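PDB 6YCA: uncharacterized N-acetyltransferase D2E76_00625 from Mycobacteroides abscessus, which probably transfers acetyl groups from acetyl coenzyme A to amines, as a GCN5-related N-acetyltransferase of the Eis type that is unable to modify aminoglycosides. Local coordinates for residues Arg322-Ala328 with Ala401-Thr405; Glu316-Ala320 with Lys352-Thr356; Pro360-Asp365 with Leu387-Ser392. One frame throughout, in Å; residues are numbered along the deposited sequence.

Interaction 1: Arg322-Ala328 with Ala401-Thr405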
loop_
_atom_site.group_PDB
_atom_site.type_symbol
_atom_site.label_atom_id
_atom_site.label_comp_id
_atom_site.label_asym_id
_atom_site.label_seq_id
_atom_site.Cartn_x
_atom_site.Cartn_y
_atom_site.Cartn_z
ATOM N N ARG A 322 48.452 2.870 -7.828
ATOM C CA ARG A 322 47.755 1.592 -7.846
ATOM C C ARG A 322 48.608 0.529 -8.527
ATOM O O ARG A 322 49.587 0.826 -9.215
ATOM C CB ARG A 322 46.385 1.689 -8.524
ATOM C CG ARG A 322 46.411 1.856 -10.032
ATOM C CD ARG A 322 45.089 1.394 -10.640
ATOM N NE ARG A 322 44.962 -0.062 -10.645
ATOM C CZ ARG A 322 43.869 -0.723 -11.021
ATOM N NH1 ARG A 322 42.791 -0.062 -11.427
ATOM N NH2 ARG A 322 43.853 -2.051 -10.994
ATOM N N THR A 323 48.243 -0.721 -8.288
ATOM C CA THR A 323 48.908 -1.879 -8.862
ATOM C C THR A 323 48.143 -2.443 -10.055
ATOM O O THR A 323 46.949 -2.194 -10.238
ATOM C CB THR A 323 49.105 -2.951 -7.792
ATOM O OG1 THR A 323 48.063 -3.930 -7.898
ATOM C CG2 THR A 323 49.125 -2.331 -6.418
ATOM N N TYR A 324 48.866 -3.200 -10.880
ATOM C CA TYR A 324 48.325 -3.812 -12.084
ATOM C C TYR A 324 48.834 -5.242 -12.184
ATOM O O TYR A 324 49.686 -5.676 -11.405
ATOM C CB TYR A 324 48.746 -3.032 -13.336
ATOM C CG TYR A 324 48.427 -1.557 -13.281
ATOM C CD1 TYR A 324 47.189 -1.080 -13.691
ATOM C CD2 TYR A 324 49.364 -0.642 -12.819
ATOM C CE1 TYR A 324 46.892 0.266 -13.640
ATOM C CE2 TYR A 324 49.078 0.709 -12.770
ATOM C CZ TYR A 324 47.840 1.156 -13.180
ATOM O OH TYR A 324 47.546 2.501 -13.129
ATOM N N THR A 325 48.310 -5.979 -13.163
ATOM C CA THR A 325 48.755 -7.344 -13.396
ATOM C C THR A 325 49.962 -7.354 -14.330
ATOM O O THR A 325 50.265 -6.375 -15.013
ATOM C CB THR A 325 47.623 -8.189 -13.982
ATOM O OG1 THR A 325 47.240 -7.658 -15.254
ATOM C CG2 THR A 325 46.417 -8.187 -13.061
ATOM N N ASP A 326 50.641 -8.500 -14.380
ATOM C CA ASP A 326 51.863 -8.634 -15.174
ATOM C C ASP A 326 51.506 -8.755 -16.656
ATOM O O ASP A 326 51.666 -9.798 -17.296
ATOM C CB ASP A 326 52.698 -9.806 -14.683
ATOM C CG ASP A 326 53.370 -9.521 -13.358
ATOM O OD1 ASP A 326 53.686 -8.341 -13.098
ATOM O OD2 ASP A 326 53.581 -10.471 -12.577
ATOM N N GLY A 327 51.013 -7.644 -17.202
ATOM C CA GLY A 327 50.664 -7.547 -18.599
ATOM C C GLY A 327 51.569 -6.583 -19.349
ATOM O O GLY A 327 52.450 -5.935 -18.789
ATOM N N ALA A 328 51.322 -6.499 -20.647
ATOM C CA ALA A 328 52.063 -5.566 -21.475
ATOM C C ALA A 328 51.501 -4.154 -21.301
ATOM O O ALA A 328 50.306 -3.978 -21.049
ATOM C CB ALA A 328 51.974 -5.976 -22.941
ATOM N N ALA A 401 42.752 -6.501 -18.723
ATOM C CA ALA A 401 43.638 -7.467 -18.083
ATOM C C ALA A 401 44.532 -6.789 -17.052
ATOM O O ALA A 401 44.805 -7.354 -15.985
ATOM C CB ALA A 401 44.470 -8.199 -19.134
ATOM N N LEU A 402 44.982 -5.567 -17.350
ATOM C CA LEU A 402 45.848 -4.835 -16.431
ATOM C C LEU A 402 45.071 -4.333 -15.222
ATOM O O LEU A 402 45.522 -4.474 -14.079
ATOM C CB LEU A 402 46.494 -3.657 -17.158
ATOM C CG LEU A 402 47.676 -3.963 -18.077
ATOM C CD1 LEU A 402 48.117 -2.712 -18.821
ATOM C CD2 LEU A 402 48.831 -4.566 -17.290
ATOM N N PHE A 403 43.900 -3.735 -15.456
ATOM C CA PHE A 403 43.151 -3.028 -14.423
ATOM C C PHE A 403 42.256 -3.925 -13.574
ATOM O O PHE A 403 41.691 -3.437 -12.589
ATOM C CB PHE A 403 42.303 -1.918 -15.053
ATOM C CG PHE A 403 43.087 -0.699 -15.446
ATOM C CD1 PHE A 403 43.967 -0.737 -16.513
ATOM C CD2 PHE A 403 42.929 0.492 -14.754
ATOM C CE1 PHE A 403 44.686 0.385 -16.876
ATOM C CE2 PHE A 403 43.643 1.622 -15.114
ATOM C CZ PHE A 403 44.521 1.569 -16.178
ATOM N N SER A 404 42.110 -5.202 -13.923
ATOM C CA SER A 404 41.157 -6.071 -13.241
ATOM C C SER A 404 41.469 -6.174 -11.752
ATOM O O SER A 404 42.634 -6.149 -11.340
ATOM C CB SER A 404 41.204 -7.470 -13.858
ATOM O OG SER A 404 42.470 -8.087 -13.650
ATOM N N THR A 405 40.408 -6.250 -10.943
ATOM C CA THR A 405 40.507 -6.448 -9.502
ATOM C C THR A 405 39.529 -7.535 -9.068
ATOM O O THR A 405 38.540 -7.816 -9.747
ATOM C CB THR A 405 40.205 -5.160 -8.720
ATOM O OG1 THR A 405 38.859 -4.745 -8.981
ATOM C CG2 THR A 405 41.161 -4.051 -9.118
#
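Phe-403 receives Tyr-324 over one face of its ring: CE1 of Tyr-324 sits above the ring centre, 3.7 Å from Phe-403 CZ, and the planes are 69° apart, a T-shaped (edge-to-face) pair. The edge of the tyrosine ring also has Leu-402 O near its plane, while Tyr-324 OH is hydrogen-bonded to Leu-319 O of the preceding helix. The guanidinium of Arg-322 has Phe-403 CG over one face and Ser-404 O at its edge; Arg-322 NH1 comes to 3.4 Å from Phe-403 CD2, but the two planes are too steeply inclined to stack. A bend at chi3 (-74°) folds the arginine chain back, and NE and NH2 both grip Thr-323 O, which lies in the guanidinium plane. NH2 of Arg-322 then reaches Phe-403 O at 3.0 Å, from above the carbonyl plane. One and two residues back along the helix, Leu-402 O accepts from Thr-325 N at 3.3 Å and Ala-401 O from Thr-325 OG1 at 2.6 Å. Leu-402 puts its CD2 3.7 Å from Gly-327 CA, against the inverse gamma turn centred on Asp-326. Three successive carbonyls at the C-terminal end of helix 395-403 are thus supplied with donors by one loop, and the positive charge of Arg-322 would probably interact favourably with the negative pole of that helix end.

Interaction 2: Glu316-Ala320 with Lys352-Thr356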
loop_
_atom_site.group_PDB
_atom_site.type_symbol
_atom_site.label_atom_id
_atom_site.label_comp_id
_atom_site.label_asym_id
_atom_site.label_seq_id
_atom_site.Cartn_x
_atom_site.Cartn_y
_atom_site.Cartn_z
ATOM N N GLU A 316 48.581 11.176 -13.434
ATOM C CA GLU A 316 49.790 10.357 -13.499
ATOM C C GLU A 316 50.121 9.752 -12.139
ATOM O O GLU A 316 50.403 8.552 -12.031
ATOM C CB GLU A 316 50.965 11.170 -14.043
ATOM C CG GLU A 316 52.269 10.377 -14.111
ATOM C CD GLU A 316 53.397 11.131 -14.797
ATOM O OE1 GLU A 316 53.279 12.362 -14.961
ATOM O OE2 GLU A 316 54.413 10.491 -15.155
ATOM N N ALA A 317 50.079 10.567 -11.085
ATOM C CA ALA A 317 50.393 10.061 -9.754
ATOM C C ALA A 317 49.355 9.058 -9.269
ATOM O O ALA A 317 49.698 8.116 -8.545
ATOM C CB ALA A 317 50.542 11.218 -8.771
ATOM N N ALA A 318 48.089 9.237 -9.651
ATOM C CA ALA A 318 47.065 8.267 -9.280
ATOM C C ALA A 318 47.319 6.927 -9.961
ATOM O O ALA A 318 47.291 5.873 -9.311
ATOM C CB ALA A 318 45.678 8.805 -9.635
ATOM N N LEU A 319 47.587 6.953 -11.270
ATOM C CA LEU A 319 47.857 5.720 -12.003
ATOM C C LEU A 319 49.089 5.005 -11.468
ATOM O O LEU A 319 49.181 3.777 -11.557
ATOM C CB LEU A 319 48.032 6.031 -13.488
ATOM C CG LEU A 319 46.786 6.555 -14.197
ATOM C CD1 LEU A 319 47.128 6.995 -15.613
ATOM C CD2 LEU A 319 45.699 5.494 -14.194
ATOM N N ALA A 320 50.045 5.752 -10.919
ATOM C CA ALA A 320 51.255 5.131 -10.406
ATOM C C ALA A 320 51.052 4.546 -9.017
ATOM O O ALA A 320 51.760 3.608 -8.637
ATOM C CB ALA A 320 52.398 6.147 -10.387
ATOM N N LYS A 352 56.146 0.464 -14.522
ATOM C CA LYS A 352 56.398 1.897 -14.583
ATOM C C LYS A 352 55.192 2.581 -15.209
ATOM O O LYS A 352 54.508 2.010 -16.063
ATOM C CB LYS A 352 57.682 2.211 -15.367
ATOM C CG LYS A 352 58.090 3.692 -15.391
ATOM C CD LYS A 352 59.447 3.892 -16.082
ATOM C CE LYS A 352 59.925 5.345 -16.008
ATOM N NZ LYS A 352 61.283 5.543 -16.614
ATOM N N VAL A 353 54.930 3.802 -14.751
ATOM C CA VAL A 353 53.905 4.671 -15.314
ATOM C C VAL A 353 54.575 5.980 -15.691
ATOM O O VAL A 353 55.065 6.707 -14.817
ATOM C CB VAL A 353 52.767 4.919 -14.316
ATOM C CG1 VAL A 353 51.821 5.974 -14.856
ATOM C CG2 VAL A 353 52.026 3.625 -14.027
ATOM N N ARG A 354 54.581 6.290 -16.984
ATOM C CA ARG A 354 55.272 7.462 -17.497
ATOM C C ARG A 354 54.397 8.155 -18.528
ATOM O O ARG A 354 53.512 7.548 -19.137
ATOM C CB ARG A 354 56.609 7.092 -18.160
ATOM C CG ARG A 354 56.444 6.194 -19.387
ATOM C CD ARG A 354 57.777 5.730 -19.960
ATOM N NE ARG A 354 58.410 6.761 -20.785
ATOM C CZ ARG A 354 58.276 6.847 -22.108
ATOM N NH1 ARG A 354 57.545 5.952 -22.762
ATOM N NH2 ARG A 354 58.879 7.820 -22.783
ATOM N N ARG A 355 54.666 9.442 -18.722
ATOM C CA ARG A 355 54.052 10.184 -19.809
ATOM C C ARG A 355 54.722 9.771 -21.109
ATOM O O ARG A 355 55.939 9.571 -21.160
ATOM C CB ARG A 355 54.237 11.682 -19.581
ATOM C CG ARG A 355 53.377 12.194 -18.454
ATOM C CD ARG A 355 53.677 13.630 -18.091
ATOM N NE ARG A 355 52.719 14.104 -17.099
ATOM C CZ ARG A 355 51.668 14.870 -17.375
ATOM N NH1 ARG A 355 51.442 15.266 -18.622
ATOM N NH2 ARG A 355 50.849 15.242 -16.400
ATOM N N THR A 356 53.921 9.629 -22.161
ATOM C CA THR A 356 54.426 9.106 -23.418
ATOM C C THR A 356 53.848 9.905 -24.570
ATOM O O THR A 356 52.813 10.563 -24.446
ATOM C CB THR A 356 54.044 7.631 -23.593
ATOM O OG1 THR A 356 54.074 6.979 -22.319
ATOM C CG2 THR A 356 55.015 6.931 -24.528
#
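Glu-316 reaches from helix 315-321 to Arg-355 on the strand, and its path shows how one extended side chain can bridge two elements of a fold. Its CB is directed at strand 353-356, and with CG anti to the backbone N (chi1 179°) the chain runs straight outward. CG passes Val-353 CG1 at 4.5 Å, a loose approach. Beyond it CD lies 3.8 Å from Arg-355 CG, the two side chains crossing at about a right angle, with the carboxylate and guanidinium planes 59° apart. OE1 makes the bond: Arg-355 NE donates to Glu-316 OE1 at 2.8 Å, a salt bridge in which the N-H comes from above the carboxylate plane and is somewhat bent, at 145°. OE2 turns toward the strand backbone, 3.7 Å from Arg-355 N. The arginine has a second partner, NH2 bonding to His-341 O. Farther along the helix the contact is apolar. Val-353 fits one methyl, CG1, against Leu-319 CB at 4.0 Å, and its CB faces Ala-320 CB at 4.1 Å. The helix runs roughly antiparallel to the strand, their axes 8.4 Å apart, and also touches strand 344-348 through Leu-319 and Val-348. Helix and sheet edge are therefore joined by one charged pair beside a small valine-centred patch; in this surface contact solvent would probably weaken the electrostatic share, while the arginine's bond to His-341 helps to position its guanidinium.

Interaction 3: Pro360-Asp365 with Leu387-Ser392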
loop_
_atom_site.group_PDB
_atom_site.type_symbol
_atom_site.label_atom_id
_atom_site.label_comp_id
_atom_site.label_asym_id
_atom_site.label_seq_id
_atom_site.Cartn_x
_atom_site.Cartn_y
_atom_site.Cartn_z
ATOM N N PRO A 360 48.329 6.312 -28.805
ATOM C CA PRO A 360 47.613 5.695 -27.685
ATOM C C PRO A 360 46.834 4.462 -28.113
ATOM O O PRO A 360 46.444 4.299 -29.271
ATOM C CB PRO A 360 46.666 6.803 -27.222
ATOM C CG PRO A 360 46.423 7.604 -28.454
ATOM C CD PRO A 360 47.713 7.584 -29.220
ATOM N N ASP A 361 46.609 3.585 -27.140
ATOM C CA ASP A 361 45.725 2.443 -27.323
ATOM C C ASP A 361 44.288 2.757 -26.941
ATOM O O ASP A 361 43.369 2.087 -27.424
ATOM C CB ASP A 361 46.207 1.257 -26.481
ATOM C CG ASP A 361 47.523 0.690 -26.971
ATOM O OD1 ASP A 361 47.679 0.530 -28.202
ATOM O OD2 ASP A 361 48.401 0.412 -26.127
ATOM N N ILE A 362 44.077 3.745 -26.075
ATOM C CA ILE A 362 42.751 4.049 -25.544
ATOM C C ILE A 362 42.643 5.551 -25.314
ATOM O O ILE A 362 43.597 6.191 -24.864
ATOM C CB ILE A 362 42.514 3.255 -24.241
ATOM C CG1 ILE A 362 42.142 1.812 -24.560
ATOM C CG2 ILE A 362 41.432 3.896 -23.388
ATOM C CD1 ILE A 362 42.007 0.973 -23.352
ATOM N N SER A 363 41.478 6.116 -25.631
ATOM C CA SER A 363 41.177 7.517 -25.366
ATOM C C SER A 363 39.952 7.577 -24.466
ATOM O O SER A 363 38.960 6.888 -24.719
ATOM C CB SER A 363 40.912 8.292 -26.661
ATOM O OG SER A 363 42.099 8.463 -27.421
ATOM N N VAL A 364 40.038 8.368 -23.397
ATOM C CA VAL A 364 38.958 8.462 -22.423
ATOM C C VAL A 364 39.079 9.815 -21.737
ATOM O O VAL A 364 40.181 10.352 -21.587
ATOM C CB VAL A 364 39.042 7.274 -21.428
ATOM C CG1 VAL A 364 40.492 6.922 -21.150
ATOM C CG2 VAL A 364 38.291 7.540 -20.152
ATOM N N ASP A 365 37.943 10.374 -21.321
ATOM C CA ASP A 365 37.959 11.586 -20.512
ATOM C C ASP A 365 38.211 11.254 -19.043
ATOM O O ASP A 365 37.966 10.138 -18.580
ATOM C CB ASP A 365 36.657 12.377 -20.678
ATOM C CG ASP A 365 35.444 11.633 -20.147
ATOM O OD1 ASP A 365 35.461 10.385 -20.144
ATOM O OD2 ASP A 365 34.462 12.297 -19.755
ATOM N N LEU A 387 31.937 5.812 -23.891
ATOM C CA LEU A 387 32.824 6.704 -23.160
ATOM C C LEU A 387 34.286 6.338 -23.327
ATOM O O LEU A 387 35.144 6.997 -22.733
ATOM C CB LEU A 387 32.460 6.740 -21.669
ATOM C CG LEU A 387 31.086 7.306 -21.307
ATOM C CD1 LEU A 387 30.767 7.069 -19.847
ATOM C CD2 LEU A 387 31.025 8.787 -21.626
ATOM N N VAL A 388 34.593 5.309 -24.116
ATOM C CA VAL A 388 35.966 4.865 -24.345
ATOM C C VAL A 388 36.145 4.579 -25.830
ATOM O O VAL A 388 35.301 3.924 -26.450
ATOM C CB VAL A 388 36.322 3.617 -23.509
ATOM C CG1 VAL A 388 37.738 3.158 -23.816
ATOM C CG2 VAL A 388 36.178 3.907 -22.026
ATOM N N SER A 389 37.237 5.081 -26.398
ATOM C CA SER A 389 37.590 4.871 -27.794
ATOM C C SER A 389 38.852 4.022 -27.858
ATOM O O SER A 389 39.871 4.376 -27.253
ATOM C CB SER A 389 37.845 6.220 -28.468
ATOM O OG SER A 389 38.357 6.048 -29.776
ATOM N N ALA A 390 38.789 2.908 -28.587
ATOM C CA ALA A 390 39.929 2.009 -28.703
ATOM C C ALA A 390 40.581 2.188 -30.069
ATOM O O ALA A 390 39.893 2.391 -31.073
ATOM C CB ALA A 390 39.501 0.556 -28.498
ATOM N N GLN A 391 41.917 2.145 -30.099
ATOM C CA GLN A 391 42.681 2.331 -31.329
ATOM C C GLN A 391 43.320 1.067 -31.880
ATOM O O GLN A 391 43.785 1.088 -33.023
ATOM C CB GLN A 391 43.800 3.365 -31.118
ATOM C CG GLN A 391 43.352 4.811 -31.153
ATOM C CD GLN A 391 42.617 5.222 -29.888
ATOM O OE1 GLN A 391 42.606 4.487 -28.897
ATOM N NE2 GLN A 391 41.997 6.393 -29.916
ATOM N N SER A 392 43.372 -0.012 -31.108
ATOM C CA SER A 392 44.020 -1.237 -31.539
ATOM C C SER A 392 43.148 -2.446 -31.244
ATOM O O SER A 392 42.397 -2.458 -30.263
ATOM C CB SER A 392 45.345 -1.420 -30.783
ATOM O OG SER A 392 46.169 -0.274 -30.892
#
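Gln-391, Ser-363 and Asp-361 bury the most surface where strand 362-365 pairs with strand 388-390, and together they illustrate how a short antiparallel pair is continued past the strand end by one backbone bond and one side-chain bond. Gln-391 lies just past its strand. Its backbone N donates to Asp-361 O at 3.0 Å, and its CB rests 3.4 Å from Pro-360 O. A bend at chi2 (75°) folds the rest of the chain back over the pair, bringing the amide group beside the side chain of Ser-363. Ser-363 itself forms the hydrogen-bonded pair with Ser-389: Ser-363 N donates to Ser-389 O at 2.9 Å, and Ser-389 N returns the bond to Ser-363 O at 3.0 Å. The two serine CB atoms stand 4.1 Å apart on the same face of the sheet. Asp-361 closes the end, where Ser-392 OG donates to Asp-361 OD1 at 3.2 Å, meeting it on the anti side. The other carboxylate oxygen, OD2, accepts from Val-331 N, so the carboxylate, just before strand 362-365, joins the neighbouring strand 330-335 to the segment after strand 388-390. The face carrying Ile-362, Val-364, Val-388 and Ala-390 is apolar; Ile-362 CG2 packs on Val-388 CG1 at 3.8 Å, and helices 379-384 and 395-403 cover it through residues such as Trp-379 and Ile-396. The arrangement is that of an amphipathic sheet border in the sterol carrier protein-like domain: two serines lie on one face, with the Gln-391 side chain folded back beside Ser-363, aliphatic groups seal the other against helices, and Asp-361 divides its carboxylate between a backbone N-H (Val-331) and a serine hydroxyl (Ser-392).

All three contacts fall within the sterol carrier protein-like region. Interactions 1 and 2 have centres about 13 Å apart and touch where Tyr-324 meets Leu-319. Interaction 3 lies about 17 Å from each of the others, between centres. Along the chain the segments of interactions 1 and 2 alternate, and interaction 3 follows interaction 2 within the span bounded by interaction 1. Interactions 2 and 3 involve strands at the two borders of one five-stranded sheet, 353-356 and 388-390, while helix 395-403 leads from interaction 3 back to interaction 1. Interaction 1 thus brings together segments near the start and end of this region, and interactions 1 and 3 also touch the second subunit.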